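Local coordinates for pyridoxal kinase (Entamoeba histolytica, PDB 4S1H), which probably phosphorylates pyridoxal with ATP to give pyridoxal 5'-phosphate, and here holds ADP and magnesium ions in its nucleotide site, at residues V106-M120 and Y136-L150. Numbering follows the deposited sequence.
Sequences VYFLCDPILGDNGKM and YADIITPNATELSFL. With MG (magnesium ion), chain D; MG (magnesium ion), chain E; ADP (adenosine-5'-diphosphate), chain C.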
# COMPACT_ATOMS: atom_id res chain seq x y z
N VAL A 106 -1.27 -15.57 -18.36
CA VAL A 106 -1.02 -14.88 -17.11
C VAL A 106 0.07 -15.66 -16.38
O VAL A 106 -0.07 -16.85 -16.14
CB VAL A 106 -2.29 -14.78 -16.24
CG1 VAL A 106 -2.02 -14.09 -14.91
CG2 VAL A 106 -3.38 -14.04 -17.01
N TYR A 107 1.16 -14.99 -16.07
CA TYR A 107 2.27 -15.55 -15.32
C TYR A 107 1.94 -15.47 -13.81
O TYR A 107 1.82 -14.39 -13.24
CB TYR A 107 3.56 -14.81 -15.66
CG TYR A 107 4.84 -15.39 -15.08
CD1 TYR A 107 5.57 -16.37 -15.78
CD2 TYR A 107 5.37 -14.93 -13.88
CE1 TYR A 107 6.75 -16.89 -15.25
CE2 TYR A 107 6.56 -15.45 -13.34
CZ TYR A 107 7.25 -16.42 -14.04
OH TYR A 107 8.42 -16.92 -13.52
N PHE A 108 1.81 -16.63 -13.16
CA PHE A 108 1.44 -16.70 -11.76
C PHE A 108 2.61 -17.12 -10.91
O PHE A 108 3.12 -18.25 -11.05
CB PHE A 108 0.23 -17.62 -11.62
CG PHE A 108 -0.19 -17.93 -10.19
CD1 PHE A 108 0.05 -17.06 -9.12
CD2 PHE A 108 -0.83 -19.14 -9.93
CE1 PHE A 108 -0.37 -17.39 -7.84
CE2 PHE A 108 -1.28 -19.43 -8.66
CZ PHE A 108 -1.05 -18.56 -7.61
N LEU A 109 3.08 -16.20 -10.08
CA LEU A 109 4.07 -16.47 -9.04
C LEU A 109 3.33 -16.71 -7.74
O LEU A 109 2.70 -15.80 -7.20
CB LEU A 109 5.04 -15.29 -8.90
CG LEU A 109 6.24 -15.45 -7.95
CD1 LEU A 109 7.25 -14.34 -8.22
CD2 LEU A 109 5.88 -15.46 -6.49
N CYS A 110 3.39 -17.93 -7.23
CA CYS A 110 2.80 -18.30 -5.97
C CYS A 110 3.88 -18.31 -4.92
O CYS A 110 4.84 -19.08 -5.01
CB CYS A 110 2.11 -19.67 -6.06
SG CYS A 110 1.31 -20.19 -4.54
N ASP A 111 3.77 -17.43 -3.94
CA ASP A 111 4.71 -17.41 -2.82
C ASP A 111 3.99 -18.01 -1.63
O ASP A 111 3.22 -17.33 -0.96
CB ASP A 111 5.06 -15.95 -2.54
CG ASP A 111 6.19 -15.79 -1.59
OD1 ASP A 111 6.99 -16.74 -1.45
OD2 ASP A 111 6.33 -14.67 -1.02
N PRO A 112 4.19 -19.30 -1.37
CA PRO A 112 3.49 -19.95 -0.27
C PRO A 112 4.07 -19.45 1.05
O PRO A 112 5.27 -19.55 1.25
CB PRO A 112 3.75 -21.42 -0.51
CG PRO A 112 5.06 -21.48 -1.23
CD PRO A 112 5.19 -20.17 -1.98
N ILE A 113 3.23 -18.91 1.91
CA ILE A 113 3.65 -18.39 3.21
C ILE A 113 3.05 -19.31 4.26
O ILE A 113 1.87 -19.25 4.59
CB ILE A 113 3.18 -16.95 3.48
CG1 ILE A 113 3.53 -16.06 2.28
CG2 ILE A 113 3.80 -16.42 4.77
CD1 ILE A 113 5.00 -16.01 1.93
N LEU A 114 3.89 -20.18 4.77
CA LEU A 114 3.43 -21.18 5.72
C LEU A 114 4.24 -21.19 7.01
O LEU A 114 3.69 -21.46 8.08
CB LEU A 114 3.45 -22.56 5.08
CG LEU A 114 2.62 -22.74 3.82
CD1 LEU A 114 2.85 -24.13 3.28
CD2 LEU A 114 1.15 -22.54 4.12
N GLY A 115 5.54 -20.91 6.94
CA GLY A 115 6.37 -20.96 8.15
C GLY A 115 7.84 -20.79 7.86
O GLY A 115 8.26 -20.51 6.74
N ASP A 116 8.64 -20.98 8.89
CA ASP A 116 10.08 -20.86 8.78
C ASP A 116 10.71 -21.56 9.97
O ASP A 116 10.05 -21.82 10.98
CB ASP A 116 10.49 -19.38 8.76
CG ASP A 116 11.81 -19.14 8.04
OD1 ASP A 116 12.51 -20.13 7.70
OD2 ASP A 116 12.11 -17.95 7.78
N ASN A 117 12.00 -21.86 9.84
CA ASN A 117 12.76 -22.52 10.93
C ASN A 117 12.08 -23.80 11.44
O ASN A 117 12.05 -24.09 12.64
CB ASN A 117 12.98 -21.50 12.06
CG ASN A 117 13.69 -20.24 11.58
OD1 ASN A 117 13.32 -19.15 11.98
ND2 ASN A 117 14.68 -20.39 10.69
N GLY A 118 11.50 -24.56 10.51
CA GLY A 118 10.79 -25.80 10.81
C GLY A 118 9.45 -25.70 11.51
O GLY A 118 8.89 -26.73 11.88
N LYS A 119 8.92 -24.49 11.66
CA LYS A 119 7.66 -24.23 12.35
C LYS A 119 6.58 -23.55 11.47
O LYS A 119 6.91 -22.75 10.65
CB LYS A 119 7.91 -23.40 13.62
CG LYS A 119 8.40 -24.26 14.82
CD LYS A 119 8.74 -23.39 16.06
CE LYS A 119 8.90 -24.24 17.34
NZ LYS A 119 7.65 -24.71 17.96
N MET A 120 5.32 -23.87 11.72
CA MET A 120 4.20 -23.36 10.98
C MET A 120 3.66 -22.04 11.49
O MET A 120 3.52 -21.84 12.66
CB MET A 120 3.07 -24.40 10.93
CG MET A 120 3.43 -25.73 11.56
SD MET A 120 2.26 -27.03 11.17
CE MET A 120 3.22 -28.56 11.23
N TYR A 136 -1.25 -24.47 -9.92
CA TYR A 136 -1.57 -23.53 -10.98
C TYR A 136 -0.43 -22.54 -11.29
O TYR A 136 -0.53 -21.80 -12.25
CB TYR A 136 -2.87 -22.79 -10.64
CG TYR A 136 -4.04 -23.75 -10.44
CD1 TYR A 136 -4.81 -24.20 -11.53
CD2 TYR A 136 -4.33 -24.27 -9.19
CE1 TYR A 136 -5.85 -25.10 -11.36
CE2 TYR A 136 -5.37 -25.16 -9.01
CZ TYR A 136 -6.13 -25.58 -10.08
OH TYR A 136 -7.17 -26.47 -9.87
N ALA A 137 0.63 -22.55 -10.50
CA ALA A 137 1.70 -21.56 -10.61
C ALA A 137 2.70 -21.83 -11.72
O ALA A 137 3.05 -22.99 -12.02
CB ALA A 137 2.44 -21.44 -9.28
N ASP A 138 3.19 -20.76 -12.31
CA ASP A 138 4.31 -20.80 -13.24
C ASP A 138 5.66 -20.91 -12.51
O ASP A 138 6.62 -21.48 -13.03
CB ASP A 138 4.23 -19.59 -14.14
CG ASP A 138 2.99 -19.62 -15.01
OD1 ASP A 138 3.00 -20.37 -16.03
OD2 ASP A 138 1.99 -18.98 -14.64
N ILE A 139 5.72 -20.35 -11.31
CA ILE A 139 6.88 -20.38 -10.45
C ILE A 139 6.41 -20.30 -9.00
O ILE A 139 5.43 -19.57 -8.68
CB ILE A 139 7.85 -19.25 -10.80
CG1 ILE A 139 9.10 -19.31 -9.95
CG2 ILE A 139 7.17 -17.88 -10.66
CD1 ILE A 139 10.19 -18.38 -10.42
N ILE A 140 7.10 -21.00 -8.12
CA ILE A 140 6.83 -20.89 -6.70
C ILE A 140 8.10 -20.50 -5.96
O ILE A 140 9.20 -20.89 -6.39
CB ILE A 140 6.17 -22.14 -6.11
CG1 ILE A 140 7.10 -23.37 -6.14
CG2 ILE A 140 4.89 -22.47 -6.86
CD1 ILE A 140 6.54 -24.52 -5.31
N THR A 141 7.96 -19.79 -4.84
CA THR A 141 9.11 -19.23 -4.09
C THR A 141 9.10 -19.56 -2.59
O THR A 141 9.15 -18.65 -1.73
CB THR A 141 9.19 -17.70 -4.29
OG1 THR A 141 7.94 -17.13 -3.90
CG2 THR A 141 9.42 -17.34 -5.74
N PRO A 142 9.01 -20.85 -2.24
CA PRO A 142 9.06 -21.22 -0.84
C PRO A 142 10.48 -21.11 -0.25
O PRO A 142 11.46 -21.31 -0.97
CB PRO A 142 8.69 -22.71 -0.88
CG PRO A 142 9.27 -23.18 -2.17
CD PRO A 142 9.02 -22.04 -3.12
N ASN A 143 10.57 -20.91 1.06
CA ASN A 143 11.77 -21.26 1.80
C ASN A 143 11.83 -22.79 2.03
O ASN A 143 10.90 -23.54 1.66
CB ASN A 143 11.90 -20.44 3.10
CG ASN A 143 10.82 -20.77 4.12
OD1 ASN A 143 10.28 -21.88 4.15
ND2 ASN A 143 10.49 -19.79 4.96
N ALA A 144 12.91 -23.28 2.64
CA ALA A 144 13.08 -24.72 2.82
C ALA A 144 11.98 -25.33 3.69
O ALA A 144 11.48 -26.42 3.40
CB ALA A 144 14.43 -25.03 3.40
N THR A 145 11.56 -24.61 4.72
CA THR A 145 10.50 -25.09 5.59
C THR A 145 9.18 -25.27 4.84
O THR A 145 8.47 -26.28 5.01
CB THR A 145 10.30 -24.12 6.77
OG1 THR A 145 11.46 -24.15 7.61
CG2 THR A 145 9.11 -24.52 7.61
N GLU A 146 8.86 -24.28 4.02
CA GLU A 146 7.64 -24.28 3.24
C GLU A 146 7.67 -25.41 2.23
O GLU A 146 6.66 -26.13 2.09
CB GLU A 146 7.38 -22.90 2.63
CG GLU A 146 7.04 -21.92 3.73
CD GLU A 146 7.30 -20.48 3.40
OE1 GLU A 146 8.07 -20.20 2.44
OE2 GLU A 146 6.69 -19.65 4.13
N LEU A 147 8.81 -25.61 1.55
CA LEU A 147 8.99 -26.76 0.67
C LEU A 147 8.73 -28.08 1.39
O LEU A 147 8.06 -28.96 0.87
CB LEU A 147 10.38 -26.75 0.01
CG LEU A 147 10.68 -27.85 -1.02
CD1 LEU A 147 9.74 -27.77 -2.23
CD2 LEU A 147 12.12 -27.73 -1.51
N SER A 148 9.25 -28.22 2.61
CA SER A 148 9.00 -29.41 3.39
C SER A 148 7.52 -29.61 3.72
O SER A 148 7.00 -30.73 3.64
CB SER A 148 9.84 -29.34 4.67
OG SER A 148 9.66 -30.48 5.47
N PHE A 149 6.83 -28.55 4.08
CA PHE A 149 5.38 -28.62 4.36
C PHE A 149 4.55 -28.95 3.12
O PHE A 149 3.52 -29.59 3.24
CB PHE A 149 4.84 -27.31 4.98
CG PHE A 149 5.35 -27.02 6.37
CD1 PHE A 149 5.68 -28.06 7.25
CD2 PHE A 149 5.47 -25.70 6.83
CE1 PHE A 149 6.15 -27.79 8.53
CE2 PHE A 149 5.94 -25.44 8.11
CZ PHE A 149 6.28 -26.48 8.96
N LEU A 150 4.99 -28.51 1.95
CA LEU A 150 4.26 -28.77 0.72
C LEU A 150 4.47 -30.17 0.18
O LEU A 150 3.69 -30.60 -0.68
CB LEU A 150 4.66 -27.76 -0.36
CG LEU A 150 4.27 -26.33 -0.11
CD1 LEU A 150 5.02 -25.42 -1.08
CD2 LEU A 150 2.76 -26.20 -0.22
MG MG D . 8.67 -17.02 -0.41
MG MG E . 13.40 -17.02 6.26
PB ADP C . 11.18 -16.01 4.06
O1B ADP C . 11.70 -16.95 5.13
O2B ADP C . 10.73 -14.67 4.62
O3B ADP C . 10.23 -16.70 3.14
PA ADP C . 13.95 -16.21 3.23
O1A ADP C . 14.08 -17.39 2.31
O2A ADP C . 14.32 -16.35 4.66
O3A ADP C . 12.43 -15.63 3.14
O5' ADP C . 14.76 -14.98 2.63
C5' ADP C . 14.60 -14.48 1.32
C4' ADP C . 15.93 -13.95 0.89
O4' ADP C . 16.36 -12.94 1.80
C3' ADP C . 17.01 -15.03 0.94
O3' ADP C . 17.11 -15.73 -0.30
C2' ADP C . 18.23 -14.24 1.29
O2' ADP C . 18.79 -13.68 0.11
C1' ADP C . 17.72 -13.11 2.16
N9 ADP C . 17.85 -13.32 3.62
C8 ADP C . 16.91 -13.66 4.52
N7 ADP C . 17.42 -13.73 5.77
C5 ADP C . 18.72 -13.42 5.67
C6 ADP C . 19.86 -13.29 6.61
N6 ADP C . 19.67 -13.53 7.93
N1 ADP C . 21.06 -12.95 6.09
C2 ADP C . 21.24 -12.72 4.76
N3 ADP C . 20.24 -12.82 3.86
C4 ADP C . 18.99 -13.15 4.26
O HOH W 1 1.64 -18.74 -18.06
O HOH W 2 8.27 -15.27 0.87
O HOH W 3 13.01 -22.47 6.17
O HOH W 4 13.99 -18.89 5.68
O HOH W 5 7.74 -18.17 0.90
O HOH W 6 9.76 -15.51 -1.79
O HOH W 7 10.49 -17.31 0.51
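E146, in the first turn of helix 144-151, reaches the backbone of L114 and G115. Its CB only skirts P112 O; CG, turned back beside the backbone N (chi1 -68°), packs on L114 CB and the backbone of G115, and from there the chain runs extended to the carboxylate. E146 OE2 takes two amides: L114 N at 2.9 Å, from above the carboxylate plane, and G115 N on its anti lone pair. OE1 accepts from N143 N and from a water of the magnesium ion that D111 and T141 bind. N143 OD1 returns a bond from E146 N, closing a capping box, while N143 ND2 gives a nearly straight bond to G115 O (2.9 Å, 169°) and another to ADP O1B. Farther along, in the hairpin of strands 115-116 and 119-120, T145 OG1 accepts from G118 N in the type I' turn, and D116 OD2 binds the other magnesium, itself held by both ADP phosphates. At the other end, strands 107-110 and 139-140 run parallel, joined by C110 N to I139 O (3.0 Å). D138 OD2 accepts from F108 N at 2.8 Å and also pairs with K101, while D138 CB lies over one face of the Y107 ring. Beyond the strand pairing, T141 OG1 donates to D111 OD1 (2.7 Å), and D111 OD1 and T141 O share their magnesium. Metal and diphosphate gathered at the C-terminal ends of parallel strands mark the nucleotide site of a ribokinase-like kinase.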